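Local coordinates for DUF305 domain-containing protein (Deinococcus radiodurans R1, PDB 3BT5) that is of unknown function, though its ferritin-like fold of four long helices, with two short ones between the second and third, relates it to the wider ferritin clan, at residues Val17-Gln22 and Glu74-Glu79; His23-Leu28 and Glu56-Met61; Gly85-Ala90 and Leu108-Arg113; Gly117-Thr122 and Gln140-Gln145. All blocks are in the same frame, centred on the assembly; numbering follows the deposited sequence.

Interaction 1: residues Val17-Gln22 and Glu74-Glu79; sequences VQHMLQ and EPISPE
Q22 and the E74-I76 backbone illustrate how one primary amide can fasten a loop to a helix: Q22 stands on helix 11-37 of a ferritin-like bundle, and the loop leads into the short helix 78-83. With CG anti to the carbonyl carbon (chi1 -72°) and the chain extended beyond, Q22 carries its amide out to the loop and uses both ends. NE2 of Q22 donates to E74 O at 3.0 Å, the acceptor lying in the amide plane while the donor stands above the E74 carbonyl plane. OE1 of Q22 accepts from I76 N at 3.2 Å, in its own carbonyl plane and on a lone pair.

The tight part lies on this side. I76 slides back past Q22, with I76 CG1 3.5 Å from Q22 OE1. I76 CG1 also lies 4.0 Å from H19 CD2, and M84 touches both residues.

Toward Q18 and E74 the contact is loose. The amide and carboxylate planes stand 71° apart, and Q18 NE2 is spent on P71 O. What joins the two groups is a water that donates to Q18 OE1 at 2.7 Å and only weakly to E74 OE1, at 3.4 Å.

Interaction 2: residues His23-Leu28 and Glu56-Met61; sequences HHAQAL and EQMRQM
NE2 of H24 donates to OE1 of Q57 over 2.8 Å, a nearly straight bond (172°) that shows how a single polar pair can be set into an otherwise apolar helix interface. The oxygen lies close to the imidazole plane, and the donor in turn sits in the carbonyl plane on a lone pair, so the bond suits both groups although ring and amide are turned 39° against each other. Q57 CB comes up beside the same end of the ring, 3.7 Å from H24 CD2. Q57 also touches I141 and T144 of helix 132-158.

M61 adds a methyl over one face of the imidazole, CE lying 3.6 Å from the ring centroid in a CH-pi contact; M61 has two conformers, so this holds for one of them. M58 instead runs past H24 in the opposite direction, its CG 3.5 Å from H24 CB. Its chain bends at chi3, turning CE onto A25 CB at 3.7 Å, while SD meets CD2 of L28 tip to tip at 3.9 Å.

An alanine in place of H24 would probably leave Q57 OE1 without its donor and open a gap beneath the M61 methyl.

The two segments run antiparallel at 148° with axes 9.9 Å apart, and they belong to consecutive helices, 11-37 and 41-68: a helical hairpin, the building unit of a ferritin-like bundle.

Interaction 3: residues Gly85-Ala90 and Leu108-Arg113; sequences GMASEA and LRLMIR
A Schellman motif ends helix 78-83 at G85, and the chain that leaves it runs as an extended connection across R113 and L110 of helix 100-122 before helix 89-97 begins. G85 has a positive phi (83°), which by itself suits a residue without a side chain; the neighbouring helix adds a second reason, because a CB here would lie 2.6 Å from R113 O.

One water knits the connection to the helix. It donates to G85 O at 2.8 Å and to L110 O at 2.9 Å, so two backbone carbonyls from different parts of the fold share a single donor molecule, and it accepts a weak bond from R113 NH2. R113 meets the same connection. Its CG is anti to the backbone N (chi1 -170°) and the chain bends at chi3, bringing the guanidinium edge-on to the loop: G85 O lies near its plane, 3.6 Å from NE, and A87 CA also meets the edge, 3.7 Å from NH2. R113 has two conformers, so these details describe one of them. Beside it, A87 CB and L110 CD2 make a light apolar touch at 4.2 Å.

S88 N donates to E91 OE1 while S88 OG caps a backbone N of the first turn of helix 89-97, the reciprocal pattern of a capping box. The A87 N-H is taken by Q26 of helix 11-37.

E91 OE1 also forms a salt bridge with R113 NH2, so one carboxylate serves both the start of a helix and the arginine across the contact; R113 probably helps offset its negative charge.

Interaction 4: residues Gly117-Thr122 and Gln140-Gln145; sequences GAVAMT and QIVVTQ
The contact of A118, V119 and T122 with I141, V142 and Q145 is a buried, close-packed antiparallel helix pair, an example of how small and branched residues let two helices of a bundle approach. The segments of helices 100-122 and 132-158 run at 154° with axes 9.2 Å apart, and the CA atoms of V119 and V142 come within 5.4 Å.

Toward one end, Q145 runs past V119 in the opposite direction and over A118. Its CB meets CG2 of V119 at 3.5 Å; the bend at chi2 (-46°) turns CD back toward A118, and NE2 lies 3.6 Å from A118 CB.

At the other end T122 does two jobs. OG1, anti to the carbonyl carbon (chi1 -57°), donates to A118 O, one turn earlier in the same helix, at 2.8 Å; CG2 is thereby directed at V142, 3.6 Å from its CG2, as the two side chains slide past each other. I141 CG2 packs against the hydroxyl oxygen itself, at 3.7 Å from OG1.

An alanine at T122 would probably deprive A118 O of its hydroxyl donor and leave a gap beside the V142 methyl.

Helix 11-37 borders one side of the pair, with H23 on A118 and F16 and M20 on T122. Helix 41-68 also contacts the pair, its Q54 meeting Q145.

From the N terminus, helix 11-37 serves two contacts in turn. Interaction 1 closes the longer loop, from its early turns to the connection ahead of helix 78-83. Nested within that loop, interaction 2 pairs the helix with 41-68 as a hairpin, and M61 packs on M20 and L21 where the two contacts meet. Interaction 3 then opens in series, tying the connection between the short helices to helix 100-122; Q26 of interaction 2 reaches it at A87. Interaction 4 follows on the same helix and closes the second hairpin with 132-158. None of the loops cross: tertiary touches, such as M20 against I141, join the two hairpins into one bundle.

Interaction 1: residues Val17-Gln22 and Glu74-Glu79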
# COMPACT_ATOMS: atom_id res chain seq x y z
N VAL A 17 2.89 -7.22 -10.48
CA VAL A 17 3.82 -6.14 -10.16
C VAL A 17 3.25 -4.79 -10.58
O VAL A 17 3.34 -3.80 -9.83
CB VAL A 17 5.22 -6.43 -10.75
CG1 VAL A 17 6.18 -5.26 -10.49
CG2 VAL A 17 5.78 -7.71 -10.11
N GLN A 18 2.64 -4.72 -11.76
CA GLN A 18 2.04 -3.45 -12.19
C GLN A 18 0.98 -2.98 -11.19
O GLN A 18 0.93 -1.80 -10.80
CB GLN A 18 1.41 -3.60 -13.56
CG GLN A 18 2.44 -3.72 -14.68
CD GLN A 18 1.77 -4.07 -16.02
OE1 GLN A 18 0.73 -4.75 -16.05
NE2 GLN A 18 2.39 -3.66 -17.12
N HIS A 19 0.10 -3.90 -10.79
CA HIS A 19 -0.95 -3.53 -9.86
C HIS A 19 -0.42 -3.19 -8.49
O HIS A 19 -0.90 -2.22 -7.86
CB HIS A 19 -1.94 -4.66 -9.71
CG HIS A 19 -2.90 -4.77 -10.86
ND1 HIS A 19 -3.76 -5.83 -10.99
CD2 HIS A 19 -3.14 -3.94 -11.90
CE1 HIS A 19 -4.50 -5.66 -12.08
NE2 HIS A 19 -4.14 -4.53 -12.66
N MET A 20 0.57 -3.95 -8.01
CA MET A 20 1.08 -3.67 -6.66
C MET A 20 1.82 -2.34 -6.63
O MET A 20 1.82 -1.65 -5.61
CB MET A 20 1.98 -4.80 -6.18
CG MET A 20 2.31 -4.72 -4.73
SD MET A 20 0.88 -4.78 -3.61
CE MET A 20 0.31 -6.45 -3.96
N LEU A 21 2.44 -1.95 -7.74
CA LEU A 21 3.17 -0.68 -7.75
C LEU A 21 2.16 0.46 -7.56
O LEU A 21 2.40 1.39 -6.78
CB LEU A 21 3.96 -0.55 -9.05
CG LEU A 21 4.75 0.75 -9.24
CD1 LEU A 21 5.73 0.98 -8.12
CD2 LEU A 21 5.48 0.68 -10.59
N GLN A 22 1.03 0.39 -8.25
CA GLN A 22 0.01 1.42 -8.08
C GLN A 22 -0.63 1.34 -6.69
O GLN A 22 -0.98 2.37 -6.07
CB GLN A 22 -1.08 1.22 -9.14
CG GLN A 22 -0.66 1.60 -10.54
CD GLN A 22 -1.83 1.52 -11.49
OE1 GLN A 22 -2.93 2.03 -11.21
NE2 GLN A 22 -1.64 0.84 -12.60
N GLU A 74 -1.84 0.03 -16.99
CA GLU A 74 -2.95 0.96 -17.18
C GLU A 74 -3.53 1.26 -15.80
O GLU A 74 -3.46 0.42 -14.90
CB GLU A 74 -4.02 0.29 -18.04
CG GLU A 74 -3.45 -0.77 -18.99
CD GLU A 74 -3.25 -2.13 -18.31
OE1 GLU A 74 -2.10 -2.62 -18.29
OE2 GLU A 74 -4.24 -2.69 -17.80
N PRO A 75 -4.08 2.47 -15.60
CA PRO A 75 -4.67 2.76 -14.29
C PRO A 75 -5.73 1.72 -13.87
O PRO A 75 -6.48 1.18 -14.71
CB PRO A 75 -5.30 4.14 -14.49
CG PRO A 75 -4.55 4.75 -15.64
CD PRO A 75 -4.20 3.60 -16.54
N ILE A 76 -5.77 1.41 -12.58
CA ILE A 76 -6.84 0.57 -12.02
C ILE A 76 -8.17 1.37 -12.00
O ILE A 76 -8.15 2.57 -11.70
CB ILE A 76 -6.45 0.12 -10.63
CG1 ILE A 76 -5.13 -0.70 -10.71
CG2 ILE A 76 -7.60 -0.66 -9.99
CD1 ILE A 76 -4.44 -0.83 -9.36
N SER A 77 -9.29 0.72 -12.36
CA SER A 77 -10.64 1.33 -12.28
C SER A 77 -11.10 1.55 -10.86
O SER A 77 -10.70 0.80 -9.97
CB SER A 77 -11.69 0.42 -12.91
OG SER A 77 -12.02 -0.72 -12.11
N PRO A 78 -11.95 2.57 -10.62
CA PRO A 78 -12.43 2.79 -9.25
C PRO A 78 -13.02 1.54 -8.57
O PRO A 78 -12.70 1.28 -7.41
CB PRO A 78 -13.47 3.92 -9.40
CG PRO A 78 -12.93 4.71 -10.56
CD PRO A 78 -12.45 3.62 -11.54
N GLU A 79 -13.88 0.78 -9.27
CA GLU A 79 -14.48 -0.38 -8.62
C GLU A 79 -13.43 -1.43 -8.26
O GLU A 79 -13.44 -2.05 -7.19
CB GLU A 79 -15.50 -1.04 -9.55
CG GLU A 79 -16.22 -2.25 -8.94
CD GLU A 79 -16.94 -3.13 -9.97
OE1 GLU A 79 -16.64 -3.03 -11.19
OE2 GLU A 79 -17.80 -3.94 -9.56
O HOH W 1 -1.87 -4.26 -15.33

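Interaction 2: residues His23-Leu28 and Glu56-Met61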
# COMPACT_ATOMS: atom_id res chain seq x y z
N HIS A 23 -0.82 0.14 -6.19
CA HIS A 23 -1.41 -0.06 -4.86
C HIS A 23 -0.50 0.58 -3.80
O HIS A 23 -0.96 1.37 -2.94
CB HIS A 23 -1.55 -1.55 -4.63
CG HIS A 23 -2.55 -1.94 -3.58
ND1 HIS A 23 -2.28 -1.95 -2.23
CD2 HIS A 23 -3.83 -2.35 -3.72
CE1 HIS A 23 -3.36 -2.33 -1.57
NE2 HIS A 23 -4.31 -2.58 -2.46
N HIS A 24 0.80 0.29 -3.86
CA HIS A 24 1.73 0.90 -2.92
C HIS A 24 1.74 2.41 -3.05
O HIS A 24 1.87 3.13 -2.03
CB HIS A 24 3.14 0.38 -3.19
CG HIS A 24 3.50 -0.87 -2.45
ND1 HIS A 24 2.65 -1.95 -2.29
CD2 HIS A 24 4.66 -1.21 -1.83
CE1 HIS A 24 3.27 -2.89 -1.59
NE2 HIS A 24 4.49 -2.47 -1.31
N ALA A 25 1.67 2.92 -4.28
CA ALA A 25 1.73 4.37 -4.45
C ALA A 25 0.65 5.07 -3.64
O ALA A 25 0.86 6.19 -3.14
CB ALA A 25 1.62 4.75 -5.90
N GLN A 26 -0.52 4.43 -3.51
CA GLN A 26 -1.59 5.10 -2.78
C GLN A 26 -1.26 5.28 -1.29
O GLN A 26 -1.75 6.21 -0.64
CB GLN A 26 -2.93 4.39 -2.91
CG GLN A 26 -4.04 5.23 -2.27
CD GLN A 26 -5.37 4.55 -2.31
OE1 GLN A 26 -5.57 3.53 -1.66
NE2 GLN A 26 -6.30 5.15 -3.00
N ALA A 27 -0.45 4.38 -0.74
CA ALA A 27 -0.07 4.52 0.67
C ALA A 27 0.58 5.90 0.90
O ALA A 27 0.44 6.51 1.96
CB ALA A 27 0.88 3.37 1.11
N LEU A 28 1.32 6.37 -0.10
CA LEU A 28 1.94 7.69 -0.02
C LEU A 28 0.89 8.82 0.01
O LEU A 28 1.06 9.79 0.75
CB LEU A 28 2.93 7.86 -1.18
CG LEU A 28 4.34 7.26 -1.11
CD1 LEU A 28 4.52 6.03 -0.23
CD2 LEU A 28 4.96 7.04 -2.51
N GLU A 56 10.43 1.64 -0.52
CA GLU A 56 11.49 0.66 -0.75
C GLU A 56 10.98 -0.46 -1.65
O GLU A 56 11.65 -0.89 -2.59
CB GLU A 56 11.96 0.07 0.57
CG GLU A 56 13.11 -0.93 0.42
CD GLU A 56 13.41 -1.70 1.72
OE1 GLU A 56 12.88 -1.35 2.79
OE2 GLU A 56 14.20 -2.68 1.65
N GLN A 57 9.76 -0.91 -1.40
CA GLN A 57 9.21 -1.95 -2.25
C GLN A 57 8.84 -1.43 -3.65
O GLN A 57 8.99 -2.15 -4.64
CB GLN A 57 8.03 -2.61 -1.55
CG GLN A 57 8.56 -3.51 -0.42
CD GLN A 57 7.51 -4.04 0.52
OE1 GLN A 57 6.31 -3.83 0.33
NE2 GLN A 57 7.96 -4.77 1.55
N MET A 58 8.40 -0.17 -3.74
CA MET A 58 8.13 0.41 -5.05
C MET A 58 9.40 0.46 -5.88
O MET A 58 9.35 0.18 -7.07
CB MET A 58 7.56 1.82 -4.91
CG MET A 58 6.16 1.78 -4.30
SD MET A 58 5.54 3.46 -3.93
CE MET A 58 5.19 4.03 -5.59
N ARG A 59 10.53 0.82 -5.27
CA ARG A 59 11.76 0.86 -6.07
C ARG A 59 12.09 -0.52 -6.65
O ARG A 59 12.60 -0.63 -7.79
CB ARG A 59 12.92 1.36 -5.20
CG ARG A 59 12.80 2.85 -4.85
CD ARG A 59 14.10 3.44 -4.29
NE ARG A 59 14.60 2.73 -3.12
CZ ARG A 59 14.19 2.93 -1.87
NH1 ARG A 59 13.24 3.84 -1.60
NH2 ARG A 59 14.74 2.24 -0.87
N GLN A 60 11.86 -1.57 -5.86
CA GLN A 60 12.10 -2.94 -6.32
C GLN A 60 11.16 -3.29 -7.47
O GLN A 60 11.56 -3.95 -8.43
CB GLN A 60 11.87 -3.94 -5.19
CG GLN A 60 12.85 -3.86 -4.03
CD GLN A 60 12.60 -4.96 -3.02
OE1 GLN A 60 12.53 -6.15 -3.38
NE2 GLN A 60 12.43 -4.58 -1.76
N MET A 61 9.90 -2.91 -7.34
CA MET A 61 8.93 -3.17 -8.39
C MET A 61 9.23 -2.43 -9.68
O MET A 61 9.09 -2.97 -10.79
CB MET A 61 7.53 -2.80 -7.90
CG MET A 61 7.11 -3.73 -6.77
SD MET A 61 5.39 -3.56 -6.33
CE MET A 61 5.54 -2.54 -4.93

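Interaction 3: residues Gly85-Ala90 and Leu108-Arg113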
# COMPACT_ATOMS: atom_id res chain seq x y z
N GLY A 85 -8.94 -2.99 -1.89
CA GLY A 85 -8.77 -2.34 -0.59
C GLY A 85 -8.24 -0.93 -0.67
O GLY A 85 -7.99 -0.32 0.39
N MET A 86 -8.04 -0.41 -1.89
CA MET A 86 -7.61 0.99 -2.04
C MET A 86 -8.70 1.95 -1.59
O MET A 86 -9.89 1.64 -1.66
CB MET A 86 -7.18 1.28 -3.46
CG MET A 86 -5.98 0.42 -3.85
SD MET A 86 -5.46 0.55 -5.55
CE MET A 86 -4.78 2.18 -5.52
N ALA A 87 -8.30 3.12 -1.09
CA ALA A 87 -9.25 4.15 -0.68
C ALA A 87 -9.86 4.81 -1.91
O ALA A 87 -9.18 5.00 -2.93
CB ALA A 87 -8.52 5.19 0.17
N SER A 88 -11.14 5.21 -1.80
CA SER A 88 -11.73 5.92 -2.91
C SER A 88 -11.19 7.36 -2.96
O SER A 88 -10.60 7.89 -2.00
CB SER A 88 -13.25 5.93 -2.76
OG SER A 88 -13.58 6.78 -1.67
N GLU A 89 -11.48 8.02 -4.06
CA GLU A 89 -11.21 9.42 -4.20
C GLU A 89 -11.73 10.25 -3.01
O GLU A 89 -11.01 11.08 -2.42
CB GLU A 89 -11.84 9.86 -5.54
CG GLU A 89 -11.65 11.28 -5.94
CD GLU A 89 -12.03 11.49 -7.42
OE1 GLU A 89 -11.13 11.59 -8.27
OE2 GLU A 89 -13.23 11.51 -7.72
N ALA A 90 -13.00 10.03 -2.65
CA ALA A 90 -13.60 10.71 -1.52
C ALA A 90 -12.89 10.36 -0.21
O ALA A 90 -12.65 11.26 0.64
CB ALA A 90 -15.06 10.37 -1.41
N LEU A 108 -5.87 5.41 9.72
CA LEU A 108 -5.54 4.07 10.19
C LEU A 108 -6.50 3.04 9.60
O LEU A 108 -6.07 2.00 9.12
CB LEU A 108 -5.56 4.01 11.72
CG LEU A 108 -4.47 4.89 12.33
CD1 LEU A 108 -4.74 5.11 13.84
CD2 LEU A 108 -3.09 4.28 12.11
N ARG A 109 -7.81 3.33 9.62
CA ARG A 109 -8.77 2.39 9.05
C ARG A 109 -8.50 2.17 7.56
O ARG A 109 -8.55 1.03 7.08
CB ARG A 109 -10.20 2.87 9.28
CG ARG A 109 -10.59 2.87 10.74
CD ARG A 109 -12.06 3.13 10.83
NE ARG A 109 -12.35 4.53 10.57
CZ ARG A 109 -12.64 5.41 11.54
NH1 ARG A 109 -12.90 6.67 11.23
NH2 ARG A 109 -12.69 5.02 12.80
N LEU A 110 -8.26 3.24 6.82
CA LEU A 110 -8.03 3.11 5.39
C LEU A 110 -6.74 2.38 5.12
O LEU A 110 -6.68 1.56 4.21
CB LEU A 110 -7.99 4.49 4.71
CG LEU A 110 -9.33 5.25 4.71
CD1 LEU A 110 -9.10 6.66 4.19
CD2 LEU A 110 -10.38 4.51 3.84
N MET A 111 -5.69 2.68 5.88
CA MET A 111 -4.42 2.01 5.60
C MET A 111 -4.48 0.54 5.99
O MET A 111 -3.88 -0.29 5.32
CB MET A 111 -3.26 2.72 6.31
CG MET A 111 -1.89 2.22 5.85
SD MET A 111 -1.38 2.81 4.20
CE MET A 111 -0.98 4.51 4.60
N ILE A 112 -5.19 0.21 7.07
CA ILE A 112 -5.38 -1.20 7.39
C ILE A 112 -6.09 -1.94 6.26
O ILE A 112 -5.65 -3.01 5.85
CB ILE A 112 -6.14 -1.40 8.73
CG1 ILE A 112 -5.25 -0.98 9.91
CG2 ILE A 112 -6.66 -2.85 8.87
CD1 ILE A 112 -6.07 -0.73 11.21
N ARG A 113 -7.18 -1.38 5.74
CA ARG A 113 -7.92 -2.07 4.69
C ARG A 113 -7.06 -2.19 3.43
O ARG A 113 -7.06 -3.23 2.74
CB ARG A 113 -9.25 -1.34 4.41
CG ARG A 113 -10.21 -2.11 3.50
CD ARG A 113 -11.43 -1.25 3.14
NE ARG A 113 -11.03 -0.07 2.39
CZ ARG A 113 -11.74 1.05 2.25
NH1 ARG A 113 -12.91 1.22 2.86
NH2 ARG A 113 -11.26 2.00 1.53
O HOH W 2 -8.58 1.79 2.07

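Interaction 4: residues Gly117-Thr122 and Gln140-Gln145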
# COMPACT_ATOMS: atom_id res chain seq x y z
N GLY A 117 -5.86 -5.65 1.59
CA GLY A 117 -6.02 -5.95 0.16
C GLY A 117 -4.69 -6.36 -0.46
O GLY A 117 -4.65 -7.30 -1.27
N ALA A 118 -3.60 -5.68 -0.08
CA ALA A 118 -2.27 -6.05 -0.60
C ALA A 118 -1.95 -7.50 -0.22
O ALA A 118 -1.48 -8.28 -1.06
CB ALA A 118 -1.17 -5.09 -0.09
N VAL A 119 -2.21 -7.88 1.03
CA VAL A 119 -1.91 -9.26 1.42
C VAL A 119 -2.73 -10.24 0.58
O VAL A 119 -2.23 -11.27 0.10
CB VAL A 119 -2.16 -9.45 2.93
CG1 VAL A 119 -2.07 -10.94 3.32
CG2 VAL A 119 -1.14 -8.66 3.72
N ALA A 120 -4.00 -9.92 0.39
CA ALA A 120 -4.90 -10.81 -0.35
C ALA A 120 -4.52 -10.95 -1.84
O ALA A 120 -4.77 -11.98 -2.47
CB ALA A 120 -6.33 -10.32 -0.18
N MET A 121 -3.93 -9.90 -2.42
CA MET A 121 -3.42 -9.92 -3.80
C MET A 121 -2.14 -10.75 -3.89
O MET A 121 -1.81 -11.32 -4.93
CB MET A 121 -3.11 -8.48 -4.26
CG MET A 121 -4.36 -7.58 -4.34
SD MET A 121 -4.12 -5.80 -4.51
CE MET A 121 -3.25 -5.67 -6.09
N THR A 122 -1.41 -10.80 -2.79
CA THR A 122 -0.06 -11.34 -2.82
C THR A 122 0.03 -12.82 -2.49
O THR A 122 0.87 -13.54 -3.05
CB THR A 122 0.84 -10.50 -1.94
OG1 THR A 122 0.78 -9.14 -2.41
CG2 THR A 122 2.25 -10.99 -2.02
N GLN A 140 8.21 -10.59 1.02
CA GLN A 140 8.52 -9.31 1.69
C GLN A 140 7.28 -8.44 1.87
O GLN A 140 7.08 -7.82 2.93
CB GLN A 140 9.62 -8.53 0.96
CG GLN A 140 10.99 -9.21 1.02
CD GLN A 140 11.96 -8.65 -0.02
OE1 GLN A 140 11.68 -7.64 -0.67
NE2 GLN A 140 13.09 -9.32 -0.19
N ILE A 141 6.47 -8.35 0.84
CA ILE A 141 5.24 -7.57 0.91
C ILE A 141 4.34 -8.10 2.03
O ILE A 141 3.86 -7.31 2.86
CB ILE A 141 4.48 -7.57 -0.44
CG1 ILE A 141 5.25 -6.75 -1.48
CG2 ILE A 141 3.04 -7.07 -0.26
CD1 ILE A 141 4.74 -6.92 -2.90
N VAL A 142 4.11 -9.41 2.06
CA VAL A 142 3.19 -9.98 3.04
C VAL A 142 3.70 -9.71 4.46
O VAL A 142 2.96 -9.27 5.33
CB VAL A 142 2.92 -11.51 2.80
CG1 VAL A 142 2.15 -12.15 3.97
CG2 VAL A 142 2.17 -11.73 1.50
N VAL A 143 4.98 -9.97 4.68
CA VAL A 143 5.56 -9.77 6.01
C VAL A 143 5.42 -8.31 6.47
O VAL A 143 5.00 -8.01 7.59
CB VAL A 143 7.05 -10.22 6.01
CG1 VAL A 143 7.79 -9.73 7.26
CG2 VAL A 143 7.13 -11.73 5.96
N THR A 144 5.80 -7.40 5.58
CA THR A 144 5.80 -5.99 5.92
C THR A 144 4.37 -5.50 6.15
O THR A 144 4.10 -4.75 7.13
CB THR A 144 6.51 -5.19 4.82
OG1 THR A 144 7.88 -5.60 4.77
CG2 THR A 144 6.44 -3.69 5.11
N GLN A 145 3.44 -5.91 5.30
CA GLN A 145 2.05 -5.45 5.43
C GLN A 145 1.49 -5.94 6.75
O GLN A 145 0.78 -5.20 7.43
CB GLN A 145 1.11 -6.04 4.35
CG GLN A 145 1.35 -5.78 2.92
CD GLN A 145 1.62 -4.37 2.71
OE1 GLN A 145 2.78 -3.97 2.60
NE2 GLN A 145 0.55 -3.56 2.66